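Local atomic coordinates of glycoprotein (Chandipura virus, PDB entry 5MDM), a protein that probably attaches the virus to host receptors and, as a class III fusion glycoprotein, drives merger of viral and endosomal membranes at acidic pH. Residues 180-192 against 200-212. Numbering follows the deposited sequence.
Sequences QSFTPLTVTVAYD and GGIVFKSKYHSHM. With SO4 (sulfate ion), chain G.
The carbonyl O of Lys205 accepts a hydrogen bond from the amide N of Thr188 at 2.9 Å, with a nearly straight N-H...O angle of 177°, and a CA-H...O contact from Val187. Lys205 N returns a bond to Thr188 O, and Ala190 and Val203 are joined by a second reciprocal pair, the pattern of an antiparallel beta hairpin built from 180-192 and 202-205. These are the two middle strands of a four-stranded sheet bordered by 36-49 and 212-213.

Val187, Val189, Ile202 and Phe204 share one face. Val189 CG1, anti to its amide nitrogen (chi1 176°), meets Ile202 CG2 at 3.6 Å, while its other branch, CG2, lies 3.6 Å from Phe204 CE1. Ile202 CG2 also sits over one face of the Phe204 ring, near the rim; Phe230 and Val236 extend this apolar layer. On the other face the extended Lys205 chain runs past Ala190 CB to a salt bridge with Glu38, and Thr188 OG1 bonds to Ser40, both on strand 36-49.

Past the end of strand 202-205, Leu185 of the longer strand splits its methyls: CD1 contacts Tyr208 CD2 at 3.5 Å, and CD2 lies in the plane of the His209 ring, at its edge. Close by, the bent Lys207 chain passes beside a sulfate, probably picked up from the crystallisation medium, which accepts bonds from Thr186 N to its O1 at 2.8 Å and from Thr186 OG1 to its O3 at 3.2 Å.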
ATOM      1  N   GLN A 180      -2.329  13.032 -16.571  1.00 91.08           N
ATOM      2  CA  GLN A 180      -3.289  12.077 -16.042  1.00 80.52           C
ATOM      3  C   GLN A 180      -3.845  11.172 -17.139  1.00 85.26           C
ATOM      4  O   GLN A 180      -4.171  11.634 -18.237  1.00 93.01           O
ATOM      5  CB  GLN A 180      -4.432  12.834 -15.372  1.00 69.66           C
ATOM      6  CG  GLN A 180      -5.179  12.034 -14.340  1.00 87.98           C
ATOM      7  CD  GLN A 180      -4.433  11.959 -13.031  1.00103.23           C
ATOM      8  OE1 GLN A 180      -3.434  12.658 -12.831  1.00102.31           O
ATOM      9  NE2 GLN A 180      -4.913  11.111 -12.124  1.00103.46           N
ATOM     10  N   SER A 181      -3.952   9.883 -16.839  1.00 81.13           N
ATOM     11  CA  SER A 181      -4.577   8.938 -17.757  1.00 75.31           C
ATOM     12  C   SER A 181      -6.061   8.789 -17.451  1.00 77.83           C
ATOM     13  O   SER A 181      -6.480   8.904 -16.300  1.00 82.07           O
ATOM     14  CB  SER A 181      -3.890   7.581 -17.673  1.00 68.37           C
ATOM     15  OG  SER A 181      -2.515   7.708 -17.973  1.00 81.26           O
ATOM     16  N   PHE A 182      -6.855   8.531 -18.483  1.00 71.59           N
ATOM     17  CA  PHE A 182      -8.297   8.412 -18.314  1.00 56.58           C
ATOM     18  C   PHE A 182      -8.825   7.059 -18.762  1.00 61.92           C
ATOM     19  O   PHE A 182      -8.079   6.222 -19.275  1.00 75.53           O
ATOM     20  CB  PHE A 182      -9.014   9.523 -19.069  1.00 51.91           C
ATOM     21  CG  PHE A 182      -8.857  10.868 -18.446  1.00 54.12           C
ATOM     22  CD1 PHE A 182      -7.675  11.576 -18.583  1.00 52.92           C
ATOM     23  CD2 PHE A 182      -9.890  11.429 -17.715  1.00 55.06           C
ATOM     24  CE1 PHE A 182      -7.524  12.822 -18.009  1.00 63.22           C
ATOM     25  CE2 PHE A 182      -9.748  12.674 -17.135  1.00 72.74           C
ATOM     26  CZ  PHE A 182      -8.560  13.373 -17.283  1.00 76.46           C
ATOM     27  N   THR A 183     -10.116   6.845 -18.544  1.00 67.14           N
ATOM     28  CA  THR A 183     -10.798   5.688 -19.100  1.00 72.02           C
ATOM     29  C   THR A 183     -12.244   6.027 -19.428  1.00 71.26           C
ATOM     30  O   THR A 183     -12.889   6.804 -18.717  1.00 77.07           O
ATOM     31  CB  THR A 183     -10.764   4.471 -18.161  1.00 72.11           C
ATOM     32  OG1 THR A 183     -11.325   3.341 -18.840  1.00 84.53           O
ATOM     33  CG2 THR A 183     -11.579   4.731 -16.904  1.00 64.71           C
ATOM     34  N   PRO A 184     -12.753   5.458 -20.526  1.00 58.10           N
ATOM     35  CA  PRO A 184     -14.166   5.638 -20.858  1.00 53.83           C
ATOM     36  C   PRO A 184     -15.044   4.990 -19.794  1.00 64.17           C
ATOM     37  O   PRO A 184     -14.653   4.027 -19.136  1.00 64.90           O
ATOM     38  CB  PRO A 184     -14.308   4.928 -22.209  1.00 56.55           C
ATOM     39  CG  PRO A 184     -13.142   4.021 -22.300  1.00 56.74           C
ATOM     40  CD  PRO A 184     -12.036   4.687 -21.548  1.00 56.44           C
ATOM     41  N   LEU A 185     -16.242   5.526 -19.634  1.00 63.12           N
ATOM     42  CA  LEU A 185     -17.063   5.184 -18.500  1.00 52.35           C
ATOM     43  C   LEU A 185     -18.489   5.576 -18.828  1.00 56.71           C
ATOM     44  O   LEU A 185     -18.744   6.693 -19.261  1.00 68.37           O
ATOM     45  CB  LEU A 185     -16.575   5.989 -17.298  1.00 56.13           C
ATOM     46  CG  LEU A 185     -17.220   5.754 -15.943  1.00 61.69           C
ATOM     47  CD1 LEU A 185     -16.921   4.347 -15.492  1.00 77.14           C
ATOM     48  CD2 LEU A 185     -16.692   6.755 -14.942  1.00 52.51           C
ATOM     49  N   THR A 186     -19.425   4.657 -18.652  1.00 58.13           N
ATOM     50  CA  THR A 186     -20.824   5.035 -18.719  1.00 56.59           C
ATOM     51  C   THR A 186     -21.221   5.577 -17.355  1.00 67.85           C
ATOM     52  O   THR A 186     -21.092   4.888 -16.334  1.00 70.46           O
ATOM     53  CB  THR A 186     -21.727   3.853 -19.087  1.00 58.15           C
ATOM     54  OG1 THR A 186     -21.438   3.433 -20.422  1.00 60.49           O
ATOM     55  CG2 THR A 186     -23.184   4.254 -19.009  1.00 55.67           C
ATOM     56  N   VAL A 187     -21.663   6.829 -17.337  1.00 66.53           N
ATOM     57  CA  VAL A 187     -22.193   7.428 -16.123  1.00 62.63           C
ATOM     58  C   VAL A 187     -23.702   7.503 -16.256  1.00 64.42           C
ATOM     59  O   VAL A 187     -24.218   7.936 -17.278  1.00 69.26           O
ATOM     60  CB  VAL A 187     -21.609   8.825 -15.867  1.00 58.13           C
ATOM     61  CG1 VAL A 187     -22.301   9.477 -14.687  1.00 55.49           C
ATOM     62  CG2 VAL A 187     -20.120   8.724 -15.610  1.00 66.38           C
ATOM     63  N   THR A 188     -24.406   7.053 -15.224  1.00 65.99           N
ATOM     64  CA  THR A 188     -25.859   7.012 -15.239  1.00 58.68           C
ATOM     65  C   THR A 188     -26.449   8.030 -14.279  1.00 66.41           C
ATOM     66  O   THR A 188     -26.015   8.149 -13.131  1.00 79.13           O
ATOM     67  CB  THR A 188     -26.372   5.632 -14.843  1.00 59.91           C
ATOM     68  OG1 THR A 188     -25.888   4.657 -15.774  1.00 67.93           O
ATOM     69  CG2 THR A 188     -27.886   5.618 -14.834  1.00 65.36           C
ATOM     70  N   VAL A 189     -27.444   8.764 -14.764  1.00 60.94           N
ATOM     71  CA  VAL A 189     -28.124   9.776 -13.976  1.00 62.41           C
ATOM     72  C   VAL A 189     -29.480   9.244 -13.546  1.00 64.62           C
ATOM     73  O   VAL A 189     -30.261   8.795 -14.375  1.00 78.14           O
ATOM     74  CB  VAL A 189     -28.347  11.054 -14.809  1.00 72.55           C
ATOM     75  CG1 VAL A 189     -29.149  12.063 -14.025  1.00 83.85           C
ATOM     76  CG2 VAL A 189     -27.023  11.653 -15.237  1.00 77.76           C
ATOM     77  N   ALA A 190     -29.760   9.289 -12.249  1.00 67.14           N
ATOM     78  CA  ALA A 190     -31.076   8.913 -11.737  1.00 68.44           C
ATOM     79  C   ALA A 190     -31.789  10.132 -11.160  1.00 73.62           C
ATOM     80  O   ALA A 190     -31.213  10.901 -10.392  1.00 81.63           O
ATOM     81  CB  ALA A 190     -30.952   7.827 -10.688  1.00 67.61           C
ATOM     82  N   TYR A 191     -33.047  10.310 -11.535  1.00 69.32           N
ATOM     83  CA  TYR A 191     -33.784  11.485 -11.106  1.00 76.91           C
ATOM     84  C   TYR A 191     -35.274  11.219 -11.046  1.00 93.43           C
ATOM     85  O   TYR A 191     -35.768  10.276 -11.664  1.00 99.80           O
ATOM     86  CB  TYR A 191     -33.507  12.652 -12.049  1.00 73.69           C
ATOM     87  CG  TYR A 191     -33.927  12.408 -13.482  1.00 70.57           C
ATOM     88  CD1 TYR A 191     -35.179  12.792 -13.935  1.00 79.23           C
ATOM     89  CD2 TYR A 191     -33.062  11.808 -14.383  1.00 74.80           C
ATOM     90  CE1 TYR A 191     -35.557  12.577 -15.244  1.00 89.72           C
ATOM     91  CE2 TYR A 191     -33.431  11.588 -15.691  1.00 76.29           C
ATOM     92  CZ  TYR A 191     -34.677  11.975 -16.119  1.00 80.88           C
ATOM     93  OH  TYR A 191     -35.044  11.757 -17.426  1.00 79.41           O
ATOM     94  N   ASP A 192     -35.989  12.059 -10.304  1.00 97.79           N
ATOM     95  CA  ASP A 192     -37.430  11.911 -10.179  1.00110.63           C
ATOM     96  C   ASP A 192     -38.106  12.227 -11.512  1.00113.18           C
ATOM     97  O   ASP A 192     -38.000  13.341 -12.028  1.00105.38           O
ATOM     98  CB  ASP A 192     -37.970  12.801  -9.061  1.00121.20           C
ATOM     99  CG  ASP A 192     -39.353  12.388  -8.608  1.00130.12           C
ATOM    100  OD1 ASP A 192     -39.582  12.334  -7.381  1.00132.08           O
ATOM    101  OD2 ASP A 192     -40.209  12.114  -9.478  1.00135.19           O
ATOM    102  N   GLY A 200     -29.967  18.955  -7.310  1.00109.35           N
ATOM    103  CA  GLY A 200     -30.282  18.377  -6.017  1.00102.06           C
ATOM    104  C   GLY A 200     -31.080  17.097  -6.121  1.00 91.88           C
ATOM    105  O   GLY A 200     -31.065  16.273  -5.205  1.00102.53           O
ATOM    106  N   GLY A 201     -31.774  16.925  -7.242  1.00 75.29           N
ATOM    107  CA  GLY A 201     -32.607  15.753  -7.448  1.00 86.70           C
ATOM    108  C   GLY A 201     -31.999  14.729  -8.387  1.00 86.61           C
ATOM    109  O   GLY A 201     -32.708  13.905  -8.967  1.00 93.83           O
ATOM    110  N   ILE A 202     -30.680  14.783  -8.531  1.00 77.61           N
ATOM    111  CA  ILE A 202     -29.944  13.870  -9.390  1.00 70.68           C
ATOM    112  C   ILE A 202     -29.000  13.035  -8.542  1.00 75.81           C
ATOM    113  O   ILE A 202     -28.385  13.544  -7.607  1.00 85.60           O
ATOM    114  CB  ILE A 202     -29.117  14.649 -10.436  1.00 74.71           C
ATOM    115  CG1 ILE A 202     -30.021  15.206 -11.530  1.00 80.47           C
ATOM    116  CG2 ILE A 202     -28.049  13.773 -11.064  1.00 69.70           C
ATOM    117  CD1 ILE A 202     -29.283  16.044 -12.552  1.00 81.01           C
ATOM    118  N   VAL A 203     -28.905  11.747  -8.863  1.00 71.63           N
ATOM    119  CA  VAL A 203     -27.903  10.874  -8.273  1.00 71.80           C
ATOM    120  C   VAL A 203     -27.097  10.201  -9.380  1.00 73.53           C
ATOM    121  O   VAL A 203     -27.670   9.618 -10.298  1.00 76.16           O
ATOM    122  CB  VAL A 203     -28.545   9.809  -7.374  1.00 62.22           C
ATOM    123  CG1 VAL A 203     -27.557   8.698  -7.075  1.00 61.30           C
ATOM    124  CG2 VAL A 203     -29.026  10.443  -6.103  1.00 65.08           C
ATOM    125  N   PHE A 204     -25.770  10.291  -9.297  1.00 64.58           N
ATOM    126  CA  PHE A 204     -24.895   9.664 -10.280  1.00 63.31           C
ATOM    127  C   PHE A 204     -24.431   8.266  -9.865  1.00 75.17           C
ATOM    128  O   PHE A 204     -24.135   8.017  -8.695  1.00 75.67           O
ATOM    129  CB  PHE A 204     -23.672  10.540 -10.546  1.00 62.18           C
ATOM    130  CG  PHE A 204     -23.997  11.860 -11.161  1.00 68.53           C
ATOM    131  CD1 PHE A 204     -24.228  11.964 -12.516  1.00 76.92           C
ATOM    132  CD2 PHE A 204     -24.066  12.999 -10.387  1.00 72.75           C
ATOM    133  CE1 PHE A 204     -24.524  13.181 -13.088  1.00 72.28           C
ATOM    134  CE2 PHE A 204     -24.360  14.218 -10.954  1.00 66.47           C
ATOM    135  CZ  PHE A 204     -24.593  14.306 -12.304  1.00 61.39           C
ATOM    136  N   LYS A 205     -24.374   7.362 -10.839  1.00 53.51           N
ATOM    137  CA  LYS A 205     -23.853   6.020 -10.626  1.00 66.35           C
ATOM    138  C   LYS A 205     -22.867   5.716 -11.741  1.00 61.40           C
ATOM    139  O   LYS A 205     -23.003   6.220 -12.853  1.00 64.31           O
ATOM    140  CB  LYS A 205     -24.990   4.994 -10.641  1.00 55.03           C
ATOM    141  CG  LYS A 205     -26.105   5.319  -9.670  1.00114.59           C
ATOM    142  CD  LYS A 205     -27.411   4.648 -10.050  1.00107.39           C
ATOM    143  CE  LYS A 205     -28.523   5.090  -9.108  1.00108.91           C
ATOM    144  NZ  LYS A 205     -29.810   4.380  -9.353  1.00109.38           N
ATOM    145  N   SER A 206     -21.865   4.903 -11.441  1.00 52.03           N
ATOM    146  CA  SER A 206     -21.000   4.361 -12.471  1.00 57.32           C
ATOM    147  C   SER A 206     -20.386   3.096 -11.913  1.00 52.04           C
ATOM    148  O   SER A 206     -20.597   2.773 -10.754  1.00 68.70           O
ATOM    149  CB  SER A 206     -19.917   5.357 -12.861  1.00 52.01           C
ATOM    150  OG  SER A 206     -18.801   5.242 -12.001  1.00 54.28           O
ATOM    151  N   LYS A 207     -19.622   2.376 -12.722  1.00 61.51           N
ATOM    152  CA  LYS A 207     -19.026   1.135 -12.243  1.00 55.37           C
ATOM    153  C   LYS A 207     -18.002   1.433 -11.154  1.00 55.90           C
ATOM    154  O   LYS A 207     -17.559   0.536 -10.437  1.00 76.00           O
ATOM    155  CB  LYS A 207     -18.406   0.330 -13.401  1.00 63.68           C
ATOM    156  CG  LYS A 207     -17.054   0.820 -13.912  1.00 52.49           C
ATOM    157  CD  LYS A 207     -17.007   0.744 -15.421  1.00 68.91           C
ATOM    158  CE  LYS A 207     -15.662   0.270 -15.941  1.00 73.85           C
ATOM    159  NZ  LYS A 207     -15.696  -1.184 -16.295  1.00 74.94           N
ATOM    160  N   TYR A 208     -17.655   2.711 -11.027  1.00 54.56           N
ATOM    161  CA  TYR A 208     -16.633   3.167 -10.098  1.00 59.44           C
ATOM    162  C   TYR A 208     -17.203   4.095  -9.034  1.00 64.22           C
ATOM    163  O   TYR A 208     -16.524   4.440  -8.071  1.00 69.84           O
ATOM    164  CB  TYR A 208     -15.576   3.939 -10.875  1.00 62.93           C
ATOM    165  CG  TYR A 208     -14.776   3.105 -11.833  1.00 64.55           C
ATOM    166  CD1 TYR A 208     -14.326   1.843 -11.479  1.00 53.22           C
ATOM    167  CD2 TYR A 208     -14.458   3.587 -13.089  1.00 69.49           C
ATOM    168  CE1 TYR A 208     -13.585   1.084 -12.355  1.00 60.23           C
ATOM    169  CE2 TYR A 208     -13.718   2.835 -13.971  1.00 71.89           C
ATOM    170  CZ  TYR A 208     -13.285   1.584 -13.598  1.00 63.18           C
ATOM    171  OH  TYR A 208     -12.555   0.829 -14.474  1.00 70.07           O
ATOM    172  N   HIS A 209     -18.444   4.522  -9.225  1.00 61.34           N
ATOM    173  CA  HIS A 209     -19.036   5.527  -8.359  1.00 59.45           C
ATOM    174  C   HIS A 209     -20.384   5.098  -7.813  1.00 68.29           C
ATOM    175  O   HIS A 209     -21.344   4.922  -8.557  1.00 68.15           O
ATOM    176  CB  HIS A 209     -19.163   6.845  -9.108  1.00 54.61           C
ATOM    177  CG  HIS A 209     -17.872   7.321  -9.691  1.00 59.32           C
ATOM    178  ND1 HIS A 209     -17.504   7.057 -10.990  1.00 67.43           N
ATOM    179  CD2 HIS A 209     -16.854   8.024  -9.145  1.00 67.37           C
ATOM    180  CE1 HIS A 209     -16.317   7.588 -11.226  1.00 73.99           C
ATOM    181  NE2 HIS A 209     -15.900   8.179 -10.122  1.00 74.50           N
ATOM    182  N   SER A 210     -20.450   4.943  -6.497  1.00 82.63           N
ATOM    183  CA  SER A 210     -21.653   4.447  -5.851  1.00 83.86           C
ATOM    184  C   SER A 210     -22.506   5.581  -5.323  1.00 76.04           C
ATOM    185  O   SER A 210     -22.070   6.326  -4.448  1.00 85.52           O
ATOM    186  CB  SER A 210     -21.291   3.506  -4.704  1.00 91.71           C
ATOM    187  OG  SER A 210     -22.419   3.258  -3.885  1.00102.51           O
ATOM    188  N   HIS A 211     -23.717   5.694  -5.868  1.00 75.50           N
ATOM    189  CA  HIS A 211     -24.742   6.633  -5.402  1.00 79.36           C
ATOM    190  C   HIS A 211     -24.163   7.987  -5.011  1.00 69.60           C
ATOM    191  O   HIS A 211     -24.023   8.299  -3.832  1.00 72.84           O
ATOM    192  CB  HIS A 211     -25.547   6.032  -4.241  1.00 89.11           C
ATOM    193  CG  HIS A 211     -26.748   6.840  -3.858  1.00105.03           C
ATOM    194  ND1 HIS A 211     -27.997   6.620  -4.399  1.00117.95           N
ATOM    195  CD2 HIS A 211     -26.889   7.875  -2.995  1.00112.74           C
ATOM    196  CE1 HIS A 211     -28.855   7.483  -3.885  1.00122.32           C
ATOM    197  NE2 HIS A 211     -28.209   8.256  -3.030  1.00116.51           N
ATOM    198  N   MET A 212     -23.815   8.782  -6.011  1.00 75.61           N
ATOM    199  CA  MET A 212     -23.103  10.030  -5.771  1.00 76.66           C
ATOM    200  C   MET A 212     -24.056  11.224  -5.845  1.00 76.10           C
ATOM    201  O   MET A 212     -24.666  11.485  -6.880  1.00 67.17           O
ATOM    202  CB  MET A 212     -21.944  10.167  -6.765  1.00 63.91           C
ATOM    203  CG  MET A 212     -20.649  10.687  -6.157  1.00 74.12           C
ATOM    204  SD  MET A 212     -19.901   9.777  -4.776  1.00 90.54           S
ATOM    205  CE  MET A 212     -19.548   8.201  -5.549  1.00213.93           C
TER
HETATM  206  S   SO4 G 501     -19.051   0.714 -18.498  1.00 69.09           S
HETATM  207  O1  SO4 G 501     -18.384   2.011 -18.569  1.00 80.52           O
HETATM  208  O2  SO4 G 501     -19.654   0.535 -17.190  1.00 62.90           O
HETATM  209  O3  SO4 G 501     -20.114   0.633 -19.495  1.00 77.16           O
HETATM  210  O4  SO4 G 501     -18.053  -0.319 -18.735  1.00 70.53           O